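Azurocidin (Homo sapiens, PDB 1FY1) kills many Gram-negative bacteria, probably through affinity for their lipopolysaccharide, binds heparin and attracts monocytes, although it belongs to the peptidase S1 family as a serine protease homolog. Local coordinates at residues A[13-18]-A[175-180]; A[18-23]-A[49-54]; A[69-74]-A[95-100]; A[156-161]-A[200-205]. The protein carries 2 engineered substitutions. All blocks are in the same frame, centred on the assembly; numbering follows the deposited sequence.

Interaction 1 (A[13-18]-A[175-180]); sequences PFLASI and GGTPLV
Phe-14 and Leu-15 reach across the centre of the chymotrypsin fold, from the start of strand 15-20 in the N-terminal barrel to strand 178-181 of the C-terminal half and the residues just before it. At Phe-14 the first torsion (chi1 48°) sets CG between the backbone N and the carbonyl carbon, swinging the ring toward the other segment. Its outer atoms CE1 and CZ do the touching: CE1 lies 4.0 Å from Pro-178 CG, and CZ lies 4.1 Å from Val-180 CG1. Both partners approach the ring obliquely, and Leu-108 packs against it as well. Leu-15 follows with a single methyl, its CD1 4.1 Å from Pro-178 CD. The contact is mainly apolar packing, spanning a wide backbone gap of 7.8 Å between Leu-15 CA and Thr-177 CA. Ala-16 and Ser-17 turn to their own barrel, Ala-16 onto Val-36 and Leu-55, and Ser-17 OG to His-24 ND1. The other segment contains the equivalent of the family's GDSGGP signature, in which Gly-175 takes the place of the catalytic serine, consistent with a serine protease homolog. At Gly-176, phi is 92°, and a CB there would be jammed against the preceding carbonyl O. Just beyond, Thr-177 OG1 is bonded to the carbonyl O of Ala-126 and lies 4.0 Å from Leu-15 CD1.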
loop_
_atom_site.group_PDB
_atom_site.type_symbol
_atom_site.label_atom_id
_atom_site.label_comp_id
_atom_site.label_asym_id
_atom_site.label_seq_id
_atom_site.Cartn_x
_atom_site.Cartn_y
_atom_site.Cartn_z
ATOM N N PRO A 13 -7.318 -7.340 -7.032
ATOM C CA PRO A 13 -7.995 -7.963 -5.953
ATOM C C PRO A 13 -7.243 -8.138 -4.638
ATOM O O PRO A 13 -7.772 -8.728 -3.674
ATOM C CB PRO A 13 -8.551 -9.286 -6.491
ATOM C CG PRO A 13 -7.990 -9.457 -7.915
ATOM C CD PRO A 13 -7.043 -8.271 -8.176
ATOM N N PHE A 14 -6.020 -7.654 -4.606
ATOM C CA PHE A 14 -5.157 -7.749 -3.444
ATOM C C PHE A 14 -5.268 -6.547 -2.547
ATOM O O PHE A 14 -4.873 -6.529 -1.385
ATOM C CB PHE A 14 -3.684 -7.902 -3.916
ATOM C CG PHE A 14 -3.266 -6.912 -4.982
ATOM C CD1 PHE A 14 -2.955 -5.576 -4.694
ATOM C CD2 PHE A 14 -3.144 -7.331 -6.307
ATOM C CE1 PHE A 14 -2.549 -4.689 -5.696
ATOM C CE2 PHE A 14 -2.728 -6.459 -7.315
ATOM C CZ PHE A 14 -2.443 -5.130 -7.013
ATOM N N LEU A 15 -5.837 -5.565 -3.157
ATOM C CA LEU A 15 -6.000 -4.262 -2.607
ATOM C C LEU A 15 -6.907 -4.151 -1.391
ATOM O O LEU A 15 -8.043 -4.620 -1.381
ATOM C CB LEU A 15 -6.512 -3.395 -3.755
ATOM C CG LEU A 15 -5.938 -2.002 -3.727
ATOM C CD1 LEU A 15 -4.405 -2.114 -3.838
ATOM C CD2 LEU A 15 -6.510 -1.201 -4.892
ATOM N N ALA A 16 -6.369 -3.466 -0.370
ATOM C CA ALA A 16 -7.056 -3.177 0.878
ATOM C C ALA A 16 -7.316 -1.680 1.071
ATOM O O ALA A 16 -6.579 -0.788 0.610
ATOM C CB ALA A 16 -6.291 -3.723 2.069
ATOM N N SER A 17 -8.374 -1.442 1.844
ATOM C CA SER A 17 -8.809 -0.127 2.232
ATOM C C SER A 17 -8.887 -0.076 3.751
ATOM O O SER A 17 -9.727 -0.749 4.378
ATOM C CB SER A 17 -10.179 0.225 1.662
ATOM O OG SER A 17 -10.580 1.497 2.138
ATOM N N ILE A 18 -7.959 0.690 4.333
ATOM C CA ILE A 18 -7.899 0.885 5.775
ATOM C C ILE A 18 -8.821 2.055 6.200
ATOM O O ILE A 18 -8.740 3.199 5.685
ATOM C CB ILE A 18 -6.487 0.911 6.372
ATOM C CG1 ILE A 18 -5.772 -0.427 6.136
ATOM C CG2 ILE A 18 -6.571 1.195 7.870
ATOM C CD1 ILE A 18 -5.088 -0.467 4.803
ATOM N N GLY A 175 -1.200 6.506 0.544
ATOM C CA GLY A 175 -0.201 5.939 1.433
ATOM C C GLY A 175 -0.474 4.479 1.809
ATOM O O GLY A 175 -1.601 4.103 2.105
ATOM N N GLY A 176 0.576 3.644 1.812
ATOM C CA GLY A 176 0.420 2.230 2.169
ATOM C C GLY A 176 0.161 1.338 0.974
ATOM O O GLY A 176 0.350 0.124 1.029
ATOM N N THR A 177 -0.244 1.949 -0.123
ATOM C CA THR A 177 -0.568 1.218 -1.341
ATOM C C THR A 177 0.682 0.727 -2.038
ATOM O O THR A 177 1.715 1.406 -2.076
ATOM C CB THR A 177 -1.496 2.039 -2.266
ATOM O OG1 THR A 177 -2.251 1.187 -3.086
ATOM C CG2 THR A 177 -0.639 2.926 -3.139
ATOM N N PRO A 178 0.589 -0.444 -2.611
ATOM C CA PRO A 178 1.726 -1.051 -3.268
ATOM C C PRO A 178 2.082 -0.726 -4.713
ATOM O O PRO A 178 1.261 -0.570 -5.591
ATOM C CB PRO A 178 1.391 -2.530 -3.241
ATOM C CG PRO A 178 -0.113 -2.600 -3.280
ATOM C CD PRO A 178 -0.598 -1.309 -2.654
ATOM N N LEU A 179 3.379 -0.732 -4.951
ATOM C CA LEU A 179 3.960 -0.586 -6.264
ATOM C C LEU A 179 4.208 -1.992 -6.796
ATOM O O LEU A 179 4.946 -2.749 -6.209
ATOM C CB LEU A 179 5.312 0.099 -6.099
ATOM C CG LEU A 179 6.135 0.145 -7.355
ATOM C CD1 LEU A 179 5.471 1.028 -8.409
ATOM C CD2 LEU A 179 7.521 0.663 -7.006
ATOM N N VAL A 180 3.559 -2.400 -7.858
ATOM C CA VAL A 180 3.814 -3.706 -8.351
ATOM C C VAL A 180 4.593 -3.635 -9.664
ATOM O O VAL A 180 4.210 -2.912 -10.578
ATOM C CB VAL A 180 2.553 -4.558 -8.417
ATOM C CG1 VAL A 180 1.522 -4.127 -7.401
ATOM C CG2 VAL A 180 1.955 -4.683 -9.772
#

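Interaction 2 (A[18-23]-A[49-54]); sequences IQNQGS and GVSTVV. Engineered in segment 18-23: Ser-23 (natural residue Arg).
Gln-19 and Thr-52 are joined by two backbone hydrogen bonds that make them an antiparallel hydrogen-bonded pair: Thr-52 N gives to Gln-19 O at 2.8 Å, and Gln-19 N gives to Thr-52 O at 3.1 Å. In the second bond the donor stands 43° out of the carbonyl plane. The short strand segments run at 136° to each other. On one face of the sheet, Ile-18 and Val-53 lie side by side and point the same way, with Ile-18 CG1 3.8 Å from Val-53 CG2. The other Ile-18 branch, CG2, is anti to the backbone N and comes 3.5 Å from Thr-52 O. On the face of Gln-19, that side chain extends beyond CG and lays its amide against one methyl, with NE2 3.5 Å from Val-54 CG2. These bonds join the two end strands, 15-20 and 52-55, and so close the six-stranded N-terminal barrel, with Ile-18 and Val-53 packed on Thr-38 and Val-36. Farther out, Gln-19 OE1 is weakly bonded to Ser-17 OG, and Leu-60 touches the same side chain. From Asn-20, where the region with antibiotic activity begins, a type I' turn runs to Ser-23, an engineered residue. Asn-20 N bonds to Ser-23 O at 2.7 Å.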
loop_
_atom_site.group_PDB
_atom_site.type_symbol
_atom_site.label_atom_id
_atom_site.label_comp_id
_atom_site.label_asym_id
_atom_site.label_seq_id
_atom_site.Cartn_x
_atom_site.Cartn_y
_atom_site.Cartn_z
ATOM N N ILE A 18 -7.959 0.690 4.333
ATOM C CA ILE A 18 -7.899 0.885 5.775
ATOM C C ILE A 18 -8.821 2.055 6.200
ATOM O O ILE A 18 -8.740 3.199 5.685
ATOM C CB ILE A 18 -6.487 0.911 6.372
ATOM C CG1 ILE A 18 -5.772 -0.427 6.136
ATOM C CG2 ILE A 18 -6.571 1.195 7.870
ATOM C CD1 ILE A 18 -5.088 -0.467 4.803
ATOM N N GLN A 19 -9.721 1.774 7.146
ATOM C CA GLN A 19 -10.659 2.799 7.510
ATOM C C GLN A 19 -10.706 3.135 8.986
ATOM O O GLN A 19 -10.357 2.365 9.877
ATOM C CB GLN A 19 -12.070 2.404 7.019
ATOM C CG GLN A 19 -12.054 1.929 5.564
ATOM C CD GLN A 19 -13.419 1.741 4.923
ATOM O OE1 GLN A 19 -13.564 1.855 3.681
ATOM N NE2 GLN A 19 -14.412 1.414 5.748
ATOM N N ASN A 20 -11.224 4.324 9.207
ATOM C CA ASN A 20 -11.398 4.879 10.511
ATOM C C ASN A 20 -12.819 5.425 10.588
ATOM O O ASN A 20 -13.220 6.301 9.811
ATOM C CB ASN A 20 -10.358 5.988 10.706
ATOM C CG ASN A 20 -10.261 6.419 12.146
ATOM O OD1 ASN A 20 -11.183 6.128 12.939
ATOM N ND2 ASN A 20 -9.145 7.096 12.475
ATOM N N GLN A 21 -13.590 4.852 11.502
ATOM C CA GLN A 21 -14.950 5.273 11.638
ATOM C C GLN A 21 -15.611 5.287 10.259
ATOM O O GLN A 21 -16.467 6.133 9.932
ATOM C CB GLN A 21 -15.087 6.609 12.399
ATOM C CG GLN A 21 -14.673 6.531 13.878
ATOM C CD GLN A 21 -15.513 5.533 14.641
ATOM O OE1 GLN A 21 -16.583 5.115 14.165
ATOM N NE2 GLN A 21 -15.004 5.131 15.807
ATOM N N GLY A 22 -15.169 4.354 9.414
ATOM C CA GLY A 22 -15.740 4.243 8.075
ATOM C C GLY A 22 -15.135 5.143 7.009
ATOM O O GLY A 22 -15.472 5.052 5.826
ATOM N N SER A 23 -14.260 6.028 7.410
ATOM C CA SER A 23 -13.667 6.860 6.408
ATOM C C SER A 23 -12.328 6.241 6.013
ATOM O O SER A 23 -11.649 5.675 6.872
ATOM C CB SER A 23 -13.547 8.279 6.915
ATOM O OG SER A 23 -13.346 9.160 5.831
ATOM N N GLY A 49 -5.304 3.015 16.156
ATOM C CA GLY A 49 -5.338 1.776 15.373
ATOM C C GLY A 49 -6.704 1.111 15.518
ATOM O O GLY A 49 -6.900 -0.092 15.257
ATOM N N VAL A 50 -7.641 1.951 16.014
ATOM C CA VAL A 50 -9.036 1.648 16.253
ATOM C C VAL A 50 -9.761 1.583 14.918
ATOM O O VAL A 50 -10.978 1.772 14.824
ATOM C CB VAL A 50 -9.618 2.703 17.145
ATOM C CG1 VAL A 50 -8.779 2.815 18.408
ATOM C CG2 VAL A 50 -9.681 4.041 16.415
ATOM N N SER A 51 -8.934 1.349 13.880
ATOM C CA SER A 51 -9.294 1.210 12.486
ATOM C C SER A 51 -9.821 -0.189 12.072
ATOM O O SER A 51 -9.778 -1.155 12.816
ATOM C CB SER A 51 -8.121 1.591 11.611
ATOM O OG SER A 51 -7.650 2.874 12.000
ATOM N N THR A 52 -10.278 -0.296 10.831
ATOM C CA THR A 52 -10.829 -1.520 10.246
ATOM C C THR A 52 -10.074 -1.772 8.973
ATOM O O THR A 52 -9.315 -0.931 8.511
ATOM C CB THR A 52 -12.283 -1.240 9.810
ATOM O OG1 THR A 52 -13.036 -0.891 10.931
ATOM C CG2 THR A 52 -12.965 -2.410 9.133
ATOM N N VAL A 53 -10.339 -2.892 8.363
ATOM C CA VAL A 53 -9.700 -3.240 7.120
ATOM C C VAL A 53 -10.713 -3.911 6.221
ATOM O O VAL A 53 -11.222 -4.972 6.557
ATOM C CB VAL A 53 -8.491 -4.163 7.351
ATOM C CG1 VAL A 53 -8.069 -4.799 6.032
ATOM C CG2 VAL A 53 -7.330 -3.389 7.969
ATOM N N VAL A 54 -11.008 -3.238 5.098
ATOM C CA VAL A 54 -11.968 -3.726 4.121
ATOM C C VAL A 54 -11.359 -4.323 2.868
ATOM O O VAL A 54 -10.663 -3.646 2.083
ATOM C CB VAL A 54 -12.863 -2.588 3.708
ATOM C CG1 VAL A 54 -14.083 -3.150 2.986
ATOM C CG2 VAL A 54 -13.245 -1.803 4.949
#

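Interaction 3 (A[69-74]-A[95-100]); sequences QTFSIS and LDREAN. With NAG (2-acetamido-2-deoxy-beta-D-glucopyranose), chain C.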
loop_
_atom_site.group_PDB
_atom_site.type_symbol
_atom_site.label_atom_id
_atom_site.label_comp_id
_atom_site.label_asym_id
_atom_site.label_seq_id
_atom_site.Cartn_x
_atom_site.Cartn_y
_atom_site.Cartn_z
ATOM N N GLN A 69 -15.288 -8.116 2.539
ATOM C CA GLN A 69 -14.844 -8.839 3.760
ATOM C C GLN A 69 -14.337 -7.793 4.736
ATOM O O GLN A 69 -13.492 -6.969 4.382
ATOM C CB GLN A 69 -13.749 -9.898 3.484
ATOM C CG GLN A 69 -14.355 -11.150 2.864
ATOM C CD GLN A 69 -13.382 -12.169 2.308
ATOM O OE1 GLN A 69 -13.023 -13.115 2.980
ATOM N NE2 GLN A 69 -13.136 -12.132 1.014
ATOM N N THR A 70 -14.883 -7.774 5.943
ATOM C CA THR A 70 -14.494 -6.761 6.920
ATOM C C THR A 70 -13.727 -7.312 8.106
ATOM O O THR A 70 -14.045 -8.354 8.670
ATOM C CB THR A 70 -15.665 -5.816 7.233
ATOM O OG1 THR A 70 -16.188 -5.411 5.974
ATOM C CG2 THR A 70 -15.209 -4.574 7.968
ATOM N N PHE A 71 -12.666 -6.619 8.496
ATOM C CA PHE A 71 -11.845 -7.143 9.561
ATOM C C PHE A 71 -11.301 -6.065 10.452
ATOM O O PHE A 71 -11.119 -4.922 10.048
ATOM C CB PHE A 71 -10.580 -7.863 8.982
ATOM C CG PHE A 71 -10.810 -9.049 8.049
ATOM C CD1 PHE A 71 -10.923 -10.340 8.566
ATOM C CD2 PHE A 71 -10.886 -8.890 6.667
ATOM C CE1 PHE A 71 -11.138 -11.452 7.754
ATOM C CE2 PHE A 71 -11.087 -9.987 5.831
ATOM C CZ PHE A 71 -11.226 -11.265 6.377
ATOM N N SER A 72 -11.056 -6.504 11.681
ATOM C CA SER A 72 -10.444 -5.763 12.758
ATOM C C SER A 72 -8.972 -6.219 12.878
ATOM O O SER A 72 -8.606 -7.321 12.481
ATOM C CB SER A 72 -11.184 -5.933 14.073
ATOM O OG SER A 72 -11.064 -7.285 14.471
ATOM N N ILE A 73 -8.136 -5.358 13.407
ATOM C CA ILE A 73 -6.725 -5.610 13.573
ATOM C C ILE A 73 -6.346 -6.154 14.950
ATOM O O ILE A 73 -6.436 -5.433 15.926
ATOM C CB ILE A 73 -6.046 -4.265 13.386
ATOM C CG1 ILE A 73 -6.386 -3.714 11.992
ATOM C CG2 ILE A 73 -4.548 -4.375 13.690
ATOM C CD1 ILE A 73 -6.210 -2.204 11.889
ATOM N N SER A 74 -5.866 -7.401 15.015
ATOM C CA SER A 74 -5.439 -8.018 16.277
ATOM C C SER A 74 -4.067 -7.530 16.734
ATOM O O SER A 74 -3.799 -7.353 17.912
ATOM C CB SER A 74 -5.380 -9.513 16.141
ATOM O OG SER A 74 -6.579 -9.958 15.557
ATOM N N LEU A 95 -5.041 -9.708 10.917
ATOM C CA LEU A 95 -6.496 -9.755 10.876
ATOM C C LEU A 95 -7.079 -10.664 11.966
ATOM O O LEU A 95 -6.522 -11.707 12.327
ATOM C CB LEU A 95 -6.956 -10.232 9.456
ATOM C CG LEU A 95 -6.250 -9.510 8.294
ATOM C CD1 LEU A 95 -6.718 -10.117 6.981
ATOM C CD2 LEU A 95 -6.519 -8.001 8.330
ATOM N N ASP A 96 -8.239 -10.295 12.460
ATOM C CA ASP A 96 -8.929 -11.064 13.483
ATOM C C ASP A 96 -9.241 -12.503 13.054
ATOM O O ASP A 96 -9.481 -13.381 13.880
ATOM C CB ASP A 96 -10.232 -10.331 13.889
ATOM C CG ASP A 96 -11.151 -9.987 12.727
ATOM O OD1 ASP A 96 -11.048 -8.973 12.049
ATOM O OD2 ASP A 96 -12.033 -10.931 12.485
ATOM N N ARG A 97 -9.232 -12.753 11.746
ATOM C CA ARG A 97 -9.527 -14.081 11.226
ATOM C C ARG A 97 -9.102 -14.234 9.762
ATOM O O ARG A 97 -8.826 -13.253 9.088
ATOM C CB ARG A 97 -11.010 -14.325 11.358
ATOM C CG ARG A 97 -11.826 -13.480 10.389
ATOM C CD ARG A 97 -13.282 -13.396 10.815
ATOM N NE ARG A 97 -14.151 -12.941 9.749
ATOM C CZ ARG A 97 -14.379 -11.668 9.459
ATOM N NH1 ARG A 97 -13.819 -10.669 10.139
ATOM N NH2 ARG A 97 -15.190 -11.386 8.448
ATOM N N GLU A 98 -9.048 -15.478 9.278
ATOM C CA GLU A 98 -8.645 -15.764 7.904
ATOM C C GLU A 98 -9.526 -15.199 6.834
ATOM O O GLU A 98 -10.719 -15.452 6.793
ATOM C CB GLU A 98 -8.477 -17.263 7.570
ATOM C CG GLU A 98 -7.168 -17.867 8.102
ATOM C CD GLU A 98 -6.657 -18.988 7.246
ATOM O OE1 GLU A 98 -7.294 -19.469 6.311
ATOM O OE2 GLU A 98 -5.440 -19.348 7.593
ATOM N N ALA A 99 -8.907 -14.517 5.913
ATOM C CA ALA A 99 -9.643 -13.994 4.823
ATOM C C ALA A 99 -9.982 -15.122 3.869
ATOM O O ALA A 99 -9.164 -15.999 3.579
ATOM C CB ALA A 99 -8.866 -12.882 4.118
ATOM N N ASN A 100 -11.221 -15.100 3.399
ATOM C CA ASN A 100 -11.698 -16.062 2.432
ATOM C C ASN A 100 -11.210 -15.594 1.090
ATOM O O ASN A 100 -11.492 -14.458 0.711
ATOM C CB ASN A 100 -13.238 -16.137 2.426
ATOM C CG ASN A 100 -13.864 -17.306 3.161
ATOM O OD1 ASN A 100 -13.740 -18.464 2.714
ATOM N ND2 ASN A 100 -14.606 -17.000 4.235
HETATM C C1 NAG C . -16.031 -16.740 4.302
HETATM C C2 NAG C . -17.049 -17.619 5.062
HETATM C C3 NAG C . -17.999 -16.746 5.950
HETATM C C4 NAG C . -17.404 -15.500 6.668
HETATM C C5 NAG C . -16.662 -14.725 5.562
HETATM C C6 NAG C . -16.100 -13.347 5.960
HETATM C C7 NAG C . -18.266 -19.582 4.075
HETATM C C8 NAG C . -19.431 -19.856 3.089
HETATM N N2 NAG C . -17.930 -18.286 4.072
HETATM O O3 NAG C . -18.606 -17.597 6.893
HETATM O O4 NAG C . -18.445 -14.677 7.330
HETATM O O5 NAG C . -15.644 -15.645 5.115
HETATM O O6 NAG C . -14.959 -13.465 6.846
HETATM O O7 NAG C . -18.130 -20.210 5.128
#
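The Phe-71 ring lies between two side chains of 95-100: Leu-95 CD1 sits over the centre of one face, and NH2 of Arg-97 lies over the opposite face, the rest of the guanidinium displaced past the rim. The two planes are 35° apart, with CE1 of Phe-71 3.6 Å above the guanidinium plane of Arg-97. Asp-96 OD1 and Glu-98 O lie at the ring's edge, and Ala-99 CB is 3.6 Å from Phe-71 CZ. Three oxygens hold the guanidinium. Arg-97 NH1 gives to Thr-70 O at 2.8 Å. It also forms a nearly straight salt bridge (170°) to the syn lone pair of Asp-96 OD2. Arg-97 NH2 bonds to O6 of the NAG at 2.6 Å. These bonds probably fix the rotation of the group over the ring. Strand 69-77 pairs here with the end of strand 91-95 in the N-terminal barrel, Ile-73 and Leu-95 forming an antiparallel non-hydrogen-bonded pair. One side-chain and one backbone bond continue the pairing: Asp-96 OD1 accepts from Ser-72 N, implausibly short as modelled and of doubtful length, while Asp-96 N gives to Ser-72 O. Gln-69 uses its amide, OE1 accepting from Asn-100 N at 2.7 Å and NE2 giving to Asn-100 O at 2.9 Å, both in the carbonyl plane. Asn-100 ND2 is covalently linked to NAG C1, with distorted geometry.

Interaction 4 (A[156-161]-A[200-205]); sequences PNNVCT and PDFFTR
Cys-160 and Phe-202 face each other as a non-hydrogen-bonded pair in the antiparallel sheet of the C-terminal barrel, where strands 158-162 and 201-204 are neighbours. Cys-160 SG and Phe-202 CG both stand anti to their carbonyl carbons (chi1 -54° and -67°), which sets the sulfur over the ring. SG lies 3.6 Å from the Phe-202 centroid and 25° off its normal, a sulfur-aromatic contact displaced toward the rim. The disulfide to Cys-154 holds the sulfur, and Phe-191 stacks on the Phe-202 ring.

The other face carries Val-159, Thr-161, Asp-201 and Phe-203. Val-159 turns CG1 between its backbone N and carbonyl carbon, to 3.6 Å from Phe-203 CB, while Thr-161 CG2 meets the edge of the Phe-203 ring at CE2, also 3.6 Å away. The Asp-201 carboxylate looks elsewhere, to Ser-192 OG and Ile-170 N; in active relatives this strand lines the S1 pocket. Paired backbone bonds join Val-159 to Phe-203 and Thr-161 to Asp-201. Arg-205, extended from CG to NE, runs beside 156-159, with Val-159 CB over one face of its guanidinium. CD of Arg-205 stands 3.6 Å from Pro-156 O, and Arg-205 N donates to Asn-157 O at 2.9 Å.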
loop_
_atom_site.group_PDB
_atom_site.type_symbol
_atom_site.label_atom_id
_atom_site.label_comp_id
_atom_site.label_asym_id
_atom_site.label_seq_id
_atom_site.Cartn_x
_atom_site.Cartn_y
_atom_site.Cartn_z
ATOM N N PRO A 156 18.649 4.830 -0.456
ATOM C CA PRO A 156 18.884 3.407 -0.394
ATOM C C PRO A 156 17.758 2.544 0.122
ATOM O O PRO A 156 17.560 1.450 -0.415
ATOM C CB PRO A 156 20.196 3.216 0.376
ATOM C CG PRO A 156 20.895 4.561 0.343
ATOM C CD PRO A 156 19.866 5.595 -0.112
ATOM N N ASN A 157 17.031 3.071 1.142
ATOM C CA ASN A 157 15.910 2.413 1.804
ATOM C C ASN A 157 14.629 2.392 0.957
ATOM O O ASN A 157 13.641 1.683 1.289
ATOM C CB ASN A 157 15.586 3.172 3.104
ATOM C CG ASN A 157 14.770 2.357 4.093
ATOM O OD1 ASN A 157 13.893 2.880 4.811
ATOM N ND2 ASN A 157 15.121 1.087 4.198
ATOM N N ASN A 158 14.670 3.234 -0.098
ATOM C CA ASN A 158 13.581 3.420 -1.007
ATOM C C ASN A 158 13.831 2.964 -2.413
ATOM O O ASN A 158 14.934 2.594 -2.817
ATOM C CB ASN A 158 13.206 4.904 -1.038
ATOM C CG ASN A 158 12.703 5.371 0.300
ATOM O OD1 ASN A 158 11.600 5.055 0.708
ATOM N ND2 ASN A 158 13.560 6.005 1.061
ATOM N N VAL A 159 12.740 3.065 -3.155
ATOM C CA VAL A 159 12.641 2.800 -4.576
ATOM C C VAL A 159 11.714 3.904 -5.067
ATOM O O VAL A 159 10.605 4.030 -4.587
ATOM C CB VAL A 159 12.192 1.386 -4.936
ATOM C CG1 VAL A 159 10.787 1.181 -4.444
ATOM C CG2 VAL A 159 12.176 1.177 -6.420
ATOM N N CYS A 160 12.255 4.794 -5.888
ATOM C CA CYS A 160 11.574 5.935 -6.443
ATOM C C CYS A 160 11.049 5.740 -7.866
ATOM O O CYS A 160 11.537 4.927 -8.663
ATOM C CB CYS A 160 12.437 7.192 -6.390
ATOM S SG CYS A 160 13.027 7.501 -4.734
ATOM N N THR A 161 10.104 6.619 -8.213
ATOM C CA THR A 161 9.416 6.578 -9.479
ATOM C C THR A 161 8.937 7.919 -10.023
ATOM O O THR A 161 8.761 8.917 -9.329
ATOM C CB THR A 161 8.226 5.697 -9.126
ATOM O OG1 THR A 161 8.262 4.436 -9.714
ATOM C CG2 THR A 161 6.886 6.383 -9.094
ATOM N N PRO A 200 9.545 12.315 -8.211
ATOM C CA PRO A 200 10.018 11.369 -7.234
ATOM C C PRO A 200 9.045 11.131 -6.100
ATOM O O PRO A 200 8.884 11.941 -5.182
ATOM C CB PRO A 200 11.424 11.729 -6.781
ATOM C CG PRO A 200 11.966 12.584 -7.848
ATOM C CD PRO A 200 10.758 13.108 -8.601
ATOM N N ASP A 201 8.408 9.977 -6.298
ATOM C CA ASP A 201 7.482 9.357 -5.374
ATOM C C ASP A 201 8.331 8.359 -4.642
ATOM O O ASP A 201 9.065 7.567 -5.240
ATOM C CB ASP A 201 6.322 8.592 -6.057
ATOM C CG ASP A 201 5.182 9.448 -6.542
ATOM O OD1 ASP A 201 5.082 10.625 -6.247
ATOM O OD2 ASP A 201 4.349 8.812 -7.317
ATOM N N PHE A 202 8.280 8.425 -3.351
ATOM C CA PHE A 202 9.093 7.533 -2.595
ATOM C C PHE A 202 8.314 6.357 -2.054
ATOM O O PHE A 202 7.298 6.500 -1.375
ATOM C CB PHE A 202 9.872 8.287 -1.493
ATOM C CG PHE A 202 10.933 9.262 -2.015
ATOM C CD1 PHE A 202 10.562 10.421 -2.697
ATOM C CD2 PHE A 202 12.296 9.005 -1.829
ATOM C CE1 PHE A 202 11.530 11.297 -3.174
ATOM C CE2 PHE A 202 13.281 9.890 -2.267
ATOM C CZ PHE A 202 12.887 11.033 -2.957
ATOM N N PHE A 203 8.862 5.178 -2.294
ATOM C CA PHE A 203 8.278 3.918 -1.873
ATOM C C PHE A 203 9.278 3.143 -1.054
ATOM O O PHE A 203 10.452 3.169 -1.357
ATOM C CB PHE A 203 7.974 3.060 -3.128
ATOM C CG PHE A 203 6.839 3.538 -4.010
ATOM C CD1 PHE A 203 5.525 3.153 -3.739
ATOM C CD2 PHE A 203 7.077 4.344 -5.123
ATOM C CE1 PHE A 203 4.465 3.582 -4.536
ATOM C CE2 PHE A 203 6.038 4.777 -5.951
ATOM C CZ PHE A 203 4.734 4.378 -5.652
ATOM N N THR A 204 8.829 2.439 -0.038
ATOM C CA THR A 204 9.732 1.641 0.773
ATOM C C THR A 204 10.206 0.400 0.024
ATOM O O THR A 204 9.396 -0.249 -0.599
ATOM C CB THR A 204 8.998 1.149 2.048
ATOM O OG1 THR A 204 8.481 2.241 2.768
ATOM C CG2 THR A 204 9.916 0.330 2.946
ATOM N N ARG A 205 11.508 0.055 0.116
ATOM C CA ARG A 205 12.042 -1.164 -0.516
ATOM C C ARG A 205 11.611 -2.406 0.257
ATOM O O ARG A 205 12.112 -2.702 1.347
ATOM C CB ARG A 205 13.565 -1.174 -0.677
ATOM C CG ARG A 205 14.029 -0.880 -2.085
ATOM C CD ARG A 205 15.543 -0.851 -2.225
ATOM N NE ARG A 205 15.957 -0.554 -3.599
ATOM C CZ ARG A 205 15.723 -1.389 -4.624
ATOM N NH1 ARG A 205 15.001 -2.508 -4.487
ATOM N NH2 ARG A 205 16.096 -1.015 -5.864
#

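Overall arrangement
Interactions 2 and 3 belong to the N-terminal barrel and touch along strands 52-55 and 69-77, where Val-53 N meets Phe-71 O. Interaction 4 lies in the other barrel, its centre about 26 Å from that of interaction 2 and on the opposite side of the chain's centre. Interaction 1 bridges them near the core: it shares Ile-18 with interaction 2, while Leu-179 packs on Phe-203 and Val-159 of interaction 4. Chemistry follows place. The barrel-to-barrel contact is mainly apolar, whereas interactions 2 and 4 rest on backbone pairing, interaction 4 being the more buried. Interaction 3, partly at the surface, adds charge and sugar.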